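Local atomic coordinates of Tle cognate immunity protein 4 C-terminal domain-containing protein (Pseudomonas aeruginosa PAO1, PDB entry 4R1D), a protein that binds the phospholipase effector Tle4 of the H2 type VI secretion system and probably inhibits it, so protecting the bacterium from its own toxin. Residues B[26-31]-B[148-153]; B[160-165]-B[250-255]. All blocks are in the same frame, centred on the assembly; numbering follows the deposited sequence.

Contact 1: residues B[26-31]-B[148-153]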
loop_
_atom_site.group_PDB
_atom_site.type_symbol
_atom_site.label_atom_id
_atom_site.label_comp_id
_atom_site.label_asym_id
_atom_site.label_seq_id
_atom_site.Cartn_x
_atom_site.Cartn_y
_atom_site.Cartn_z
ATOM N N ALA B 26 20.730 0.785 -5.397
ATOM C CA ALA B 26 20.191 1.018 -6.733
ATOM C C ALA B 26 19.275 -0.100 -7.197
ATOM O O ALA B 26 19.457 -1.269 -6.842
ATOM C CB ALA B 26 21.307 1.205 -7.732
ATOM N N GLY B 27 18.313 0.275 -8.030
ATOM C CA GLY B 27 17.446 -0.678 -8.687
ATOM C C GLY B 27 17.263 -0.294 -10.143
ATOM O O GLY B 27 17.253 0.898 -10.477
ATOM N N TYR B 28 17.104 -1.307 -10.995
ATOM C CA TYR B 28 16.982 -1.121 -12.439
ATOM C C TYR B 28 15.791 -1.910 -12.912
ATOM O O TYR B 28 15.556 -3.019 -12.432
ATOM C CB TYR B 28 18.235 -1.628 -13.149
ATOM C CG TYR B 28 19.460 -0.958 -12.616
ATOM C CD1 TYR B 28 19.838 0.289 -13.089
ATOM C CD2 TYR B 28 20.214 -1.550 -11.614
ATOM C CE1 TYR B 28 20.943 0.931 -12.589
ATOM C CE2 TYR B 28 21.337 -0.915 -11.103
ATOM C CZ TYR B 28 21.693 0.325 -11.600
ATOM O OH TYR B 28 22.800 0.977 -11.112
ATOM N N TYR B 29 15.045 -1.344 -13.855
ATOM C CA TYR B 29 13.781 -1.938 -14.264
ATOM C C TYR B 29 13.654 -1.898 -15.780
ATOM O O TYR B 29 13.883 -0.855 -16.402
ATOM C CB TYR B 29 12.606 -1.172 -13.616
ATOM C CG TYR B 29 12.794 -0.941 -12.132
ATOM C CD1 TYR B 29 13.544 0.132 -11.671
ATOM C CD2 TYR B 29 12.217 -1.794 -11.196
ATOM C CE1 TYR B 29 13.729 0.351 -10.315
ATOM C CE2 TYR B 29 12.402 -1.582 -9.816
ATOM C CZ TYR B 29 13.155 -0.512 -9.396
ATOM O OH TYR B 29 13.343 -0.282 -8.051
ATOM N N LEU B 30 13.277 -3.037 -16.356
ATOM C CA LEU B 30 13.117 -3.171 -17.796
ATOM C C LEU B 30 11.670 -3.564 -18.094
ATOM O O LEU B 30 11.167 -4.549 -17.551
ATOM C CB LEU B 30 14.075 -4.248 -18.307
ATOM C CG LEU B 30 14.217 -4.446 -19.808
ATOM C CD1 LEU B 30 14.747 -3.179 -20.481
ATOM C CD2 LEU B 30 15.137 -5.634 -20.050
ATOM N N TRP B 31 11.019 -2.793 -18.964
ATOM C CA TRP B 31 9.605 -2.989 -19.258
ATOM C C TRP B 31 8.829 -3.082 -17.945
ATOM O O TRP B 31 7.868 -3.830 -17.825
ATOM C CB TRP B 31 9.395 -4.217 -20.155
ATOM C CG TRP B 31 10.092 -4.063 -21.489
ATOM C CD1 TRP B 31 11.282 -4.618 -21.862
ATOM C CD2 TRP B 31 9.644 -3.288 -22.604
ATOM N NE1 TRP B 31 11.609 -4.228 -23.139
ATOM C CE2 TRP B 31 10.616 -3.412 -23.619
ATOM C CE3 TRP B 31 8.520 -2.489 -22.839
ATOM C CZ2 TRP B 31 10.495 -2.777 -24.855
ATOM C CZ3 TRP B 31 8.396 -1.864 -24.067
ATOM C CH2 TRP B 31 9.379 -2.008 -25.059
ATOM N N CYS B 148 23.272 1.087 -18.226
ATOM C CA CYS B 148 24.113 0.485 -17.201
ATOM C C CYS B 148 23.308 -0.007 -16.016
ATOM O O CYS B 148 22.440 0.698 -15.521
ATOM C CB CYS B 148 25.173 1.469 -16.716
ATOM S SG CYS B 148 26.535 1.742 -17.905
ATOM N N ILE B 149 23.622 -1.219 -15.574
ATOM C CA ILE B 149 23.059 -1.783 -14.352
ATOM C C ILE B 149 24.234 -2.319 -13.519
ATOM O O ILE B 149 25.395 -2.077 -13.866
ATOM C CB ILE B 149 22.042 -2.896 -14.680
ATOM C CG1 ILE B 149 22.733 -4.080 -15.365
ATOM C CG2 ILE B 149 20.927 -2.343 -15.592
ATOM C CD1 ILE B 149 21.831 -5.274 -15.603
ATOM N N ASP B 150 23.954 -3.040 -12.433
ATOM C CA ASP B 150 25.028 -3.624 -11.634
ATOM C C ASP B 150 25.906 -4.518 -12.502
ATOM O O ASP B 150 25.409 -5.456 -13.115
ATOM C CB ASP B 150 24.470 -4.495 -10.510
ATOM C CG ASP B 150 23.456 -3.776 -9.671
ATOM O OD1 ASP B 150 23.851 -3.123 -8.682
ATOM O OD2 ASP B 150 22.266 -3.858 -10.006
ATOM N N HIS B 151 27.205 -4.225 -12.542
ATOM C CA HIS B 151 28.184 -5.114 -13.172
ATOM C C HIS B 151 28.008 -5.325 -14.675
ATOM O O HIS B 151 28.656 -6.189 -15.267
ATOM C CB HIS B 151 28.183 -6.479 -12.483
ATOM C CG HIS B 151 28.449 -6.416 -11.013
ATOM N ND1 HIS B 151 29.714 -6.244 -10.491
ATOM C CD2 HIS B 151 27.611 -6.510 -9.954
ATOM C CE1 HIS B 151 29.643 -6.232 -9.170
ATOM N NE2 HIS B 151 28.377 -6.386 -8.819
ATOM N N ALA B 152 27.141 -4.552 -15.305
ATOM C CA ALA B 152 26.901 -4.756 -16.719
ATOM C C ALA B 152 26.223 -3.568 -17.378
ATOM O O ALA B 152 25.950 -2.553 -16.737
ATOM C CB ALA B 152 26.071 -6.027 -16.927
ATOM N N TYR B 153 25.972 -3.697 -18.675
ATOM C CA TYR B 153 25.105 -2.760 -19.362
ATOM C C TYR B 153 24.392 -3.435 -20.512
ATOM O O TYR B 153 24.904 -4.368 -21.121
ATOM C CB TYR B 153 25.867 -1.532 -19.854
ATOM C CG TYR B 153 26.905 -1.809 -20.920
ATOM C CD1 TYR B 153 28.173 -2.281 -20.585
ATOM C CD2 TYR B 153 26.625 -1.566 -22.256
ATOM C CE1 TYR B 153 29.126 -2.521 -21.565
ATOM C CE2 TYR B 153 27.568 -1.800 -23.236
ATOM C CZ TYR B 153 28.811 -2.274 -22.887
ATOM O OH TYR B 153 29.737 -2.498 -23.884
HETATM O O HOH W 1 20.118 -3.447 -8.495
HETATM O O HOH W 2 24.593 -0.060 -9.580
#

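Contact 2: residues B[160-165]-B[250-255]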
loop_
_atom_site.group_PDB
_atom_site.type_symbol
_atom_site.label_atom_id
_atom_site.label_comp_id
_atom_site.label_asym_id
_atom_site.label_seq_id
_atom_site.Cartn_x
_atom_site.Cartn_y
_atom_site.Cartn_z
ATOM N N GLN B 160 13.588 1.129 -25.599
ATOM C CA GLN B 160 12.918 0.138 -24.764
ATOM C C GLN B 160 12.459 0.883 -23.517
ATOM O O GLN B 160 13.035 1.921 -23.179
ATOM C CB GLN B 160 13.885 -0.975 -24.368
ATOM C CG GLN B 160 15.150 -0.447 -23.729
ATOM C CD GLN B 160 16.151 -1.535 -23.387
ATOM O OE1 GLN B 160 16.061 -2.660 -23.876
ATOM N NE2 GLN B 160 17.110 -1.201 -22.530
ATOM N N VAL B 161 11.426 0.385 -22.840
ATOM C CA VAL B 161 11.033 0.992 -21.570
ATOM C C VAL B 161 12.076 0.606 -20.515
ATOM O O VAL B 161 12.322 -0.578 -20.282
ATOM C CB VAL B 161 9.646 0.534 -21.105
ATOM C CG1 VAL B 161 9.395 0.971 -19.669
ATOM C CG2 VAL B 161 8.554 1.062 -22.034
ATOM N N GLU B 162 12.677 1.614 -19.886
ATOM C CA GLU B 162 13.785 1.395 -18.966
ATOM C C GLU B 162 13.750 2.460 -17.882
ATOM O O GLU B 162 13.335 3.593 -18.118
ATOM C CB GLU B 162 15.140 1.408 -19.720
ATOM C CG GLU B 162 15.436 2.694 -20.458
ATOM C CD GLU B 162 16.752 2.649 -21.222
ATOM O OE1 GLU B 162 17.130 1.553 -21.692
ATOM O OE2 GLU B 162 17.402 3.713 -21.337
ATOM N N ARG B 163 14.185 2.091 -16.684
ATOM C CA ARG B 163 14.054 2.972 -15.540
ATOM C C ARG B 163 15.070 2.559 -14.501
ATOM O O ARG B 163 15.423 1.382 -14.407
ATOM C CB ARG B 163 12.621 2.864 -14.964
ATOM C CG ARG B 163 12.435 3.483 -13.571
ATOM C CD ARG B 163 10.951 3.649 -13.228
ATOM N NE ARG B 163 10.221 2.382 -13.099
ATOM C CZ ARG B 163 10.081 1.720 -11.954
ATOM N NH1 ARG B 163 10.644 2.181 -10.834
ATOM N NH2 ARG B 163 9.379 0.599 -11.921
ATOM N N PHE B 164 15.556 3.532 -13.742
ATOM C CA PHE B 164 16.319 3.233 -12.539
ATOM C C PHE B 164 15.896 4.118 -11.383
ATOM O O PHE B 164 15.261 5.159 -11.562
ATOM C CB PHE B 164 17.838 3.343 -12.780
ATOM C CG PHE B 164 18.338 4.754 -13.015
ATOM C CD1 PHE B 164 18.531 5.632 -11.960
ATOM C CD2 PHE B 164 18.637 5.188 -14.296
ATOM C CE1 PHE B 164 18.998 6.932 -12.183
ATOM C CE2 PHE B 164 19.121 6.474 -14.531
ATOM C CZ PHE B 164 19.305 7.345 -13.479
ATOM N N GLY B 165 16.248 3.690 -10.183
ATOM C CA GLY B 165 16.109 4.532 -9.022
ATOM C C GLY B 165 17.282 4.230 -8.118
ATOM O O GLY B 165 17.594 3.063 -7.872
ATOM N N GLU B 250 9.350 8.399 -25.992
ATOM C CA GLU B 250 10.211 7.500 -26.756
ATOM C C GLU B 250 11.637 8.022 -26.908
ATOM O O GLU B 250 12.194 8.034 -28.005
ATOM C CB GLU B 250 9.604 7.218 -28.136
ATOM C CG GLU B 250 8.283 6.479 -28.080
ATOM C CD GLU B 250 7.809 6.022 -29.447
ATOM O OE1 GLU B 250 8.297 6.570 -30.460
ATOM O OE2 GLU B 250 6.954 5.111 -29.504
ATOM N N SER B 251 12.228 8.455 -25.803
ATOM C CA SER B 251 13.591 8.962 -25.826
ATOM C C SER B 251 14.440 8.349 -24.711
ATOM O O SER B 251 14.123 8.494 -23.528
ATOM C CB SER B 251 13.593 10.488 -25.709
ATOM O OG SER B 251 14.917 10.979 -25.595
ATOM N N LEU B 252 15.524 7.679 -25.090
ATOM C CA LEU B 252 16.388 7.019 -24.110
ATOM C C LEU B 252 17.219 8.035 -23.333
ATOM O O LEU B 252 17.517 7.833 -22.152
ATOM C CB LEU B 252 17.320 6.004 -24.788
ATOM C CG LEU B 252 16.662 4.833 -25.516
ATOM C CD1 LEU B 252 17.686 3.936 -26.195
ATOM C CD2 LEU B 252 15.800 4.034 -24.544
ATOM N N THR B 253 17.595 9.127 -23.998
ATOM C CA THR B 253 18.518 10.096 -23.412
ATOM C C THR B 253 17.825 11.352 -22.918
ATOM O O THR B 253 18.445 12.206 -22.291
ATOM C CB THR B 253 19.659 10.478 -24.399
ATOM O OG1 THR B 253 19.105 11.082 -25.577
ATOM C CG2 THR B 253 20.451 9.233 -24.785
ATOM N N GLU B 254 16.528 11.456 -23.187
ATOM C CA GLU B 254 15.749 12.547 -22.640
ATOM C C GLU B 254 14.539 11.992 -21.909
ATOM O O GLU B 254 13.415 12.413 -22.165
ATOM C CB GLU B 254 15.289 13.477 -23.761
ATOM C CG GLU B 254 16.365 13.757 -24.793
ATOM C CD GLU B 254 15.797 14.337 -26.072
ATOM O OE1 GLU B 254 15.462 13.546 -26.986
ATOM O OE2 GLU B 254 15.682 15.577 -26.155
ATOM N N PRO B 255 14.764 11.031 -20.997
ATOM C CA PRO B 255 13.620 10.477 -20.274
ATOM C C PRO B 255 13.199 11.438 -19.176
ATOM O O PRO B 255 13.824 12.480 -18.995
ATOM C CB PRO B 255 14.198 9.203 -19.652
ATOM C CG PRO B 255 15.613 9.557 -19.376
ATOM C CD PRO B 255 16.041 10.461 -20.529
HETATM O O HOH W 3 16.806 6.029 -20.128
#

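Contact 1: residues B[26-31]-B[148-153]
Tyr28 lays one face of its phenol ring on the backbone of Ile149, and this is the tight part of the contact. Ile149 CA stands 3.7 Å from the Tyr28 ring centroid and only 8° off the ring normal, a CH-pi contact made almost squarely over the centre of the face. Beside it the gamma-methyl branch of the same isoleucine takes the inner end of the ring, with Ile149 CG2 3.6 Å from Tyr28 CG. The longer branch, through CG1, leads away from the tyrosine. Tyr28 CG lies beside its own backbone N and anti to the carbonyl carbon (chi1 -56°), which carries the ring across to the other segment. At the outer part of the ring Cys148 O comes obliquely to Tyr28 CE1, at 3.3 Å. Ile149 opens a type II beta turn that ends at Ala152 and joins strands 146-149 and 152-155 into a beta hairpin; Ile149 N donates to Ala152 O, while the return bond is weak. The hairpin packs against strand 23-30 through the Tyr28 ring, which meets both backbone and side chain of Ile149; no direct hydrogen bond joins the two segments. Tyr108 and Arg136 hold the turn from outside, bonding to the carbonyl oxygens of Asp150 and Ile149.

The looser side is polar and wet. Asp150 sets OD2 near the plane of the Tyr28 ring at its edge, 3.3 Å from Tyr28 CE2, with carboxylate and ring planes 84° apart. Water 1 donates both to Ala26 O and to Asp150 OD2, the latter at 2.7 Å, bridging strand and turn. Water 2 lies in the ring plane, 2.6 Å from Tyr28 OH, and donates a longer bond to Asp150 OD1.

Contact 2: residues B[160-165]-B[250-255]
Leu252 brings one methyl, CD2, against the carboxylate end of Glu162 and the backbone of Gln160, and these are the direct meetings of the two segments. Leu252 CD2 lies 3.6 Å from Glu162 OE2, and it comes within 3.7 Å of Gln160 O. The two side chains cross at about a right angle, and the leucine touches the acid mainly through CD2. Glu162 reaches this place because its CG sits between the backbone N and the carbonyl carbon (chi1 59°) and the chain is extended beyond it. The leucine also packs on Arg13 and Phe159.

The polar link between the segments is a single water. Water 3 donates to Glu162 OE2 at 2.7 Å and to Leu252 O at 2.8 Å, tying the start of strand 162-169 to the loop between strands 236-245 and 256-263.

Hydrogen bonds inside each segment set the pieces in place. Gln160 NE2 gives a nearly straight bond to Glu162 OE1, 2.9 Å long with an angle of 172° at the hydrogen; the acceptor lies in the amide plane and is met nearly along its C-O axis. In the loop, Ser251 OG accepts from Glu254 N, an ST motif, and donates to Glu254 OE1 at 3.0 Å, on the anti side and tilted out of the carboxylate plane.

The charge of Glu162 has its main partner outside the two segments: OE2 forms a salt bridge with Arg13. With the arginine and water 3 on OE2 and the amide of Gln160 on OE1, both carboxylate oxygens of this buried residue are engaged, which would probably stabilise its ionised form even with a leucine methyl pressed against it.

Contact 1 is the more buried, while contact 2 is partly buried and includes a loop with exposed residues. They share a framework: strands 23-30 and 162-169 are antiparallel neighbours, joined by Tyr29 N to Arg163 O and Gly27 N to Gly165 O, and each carries one further element, a hairpin in contact 1 and a loop in contact 2. Contact 1 bridges the ranges of the N- and C-terminal families; contact 2 stays within the latter. An aromatic face supplies the packing in the first, a lone leucine methyl beside a charged carboxylate in the second. Between these contacts, Tyr29 and Arg163 form a cation-pi pair and bond, respectively, to Asn64 and Gln110 of the partner chain.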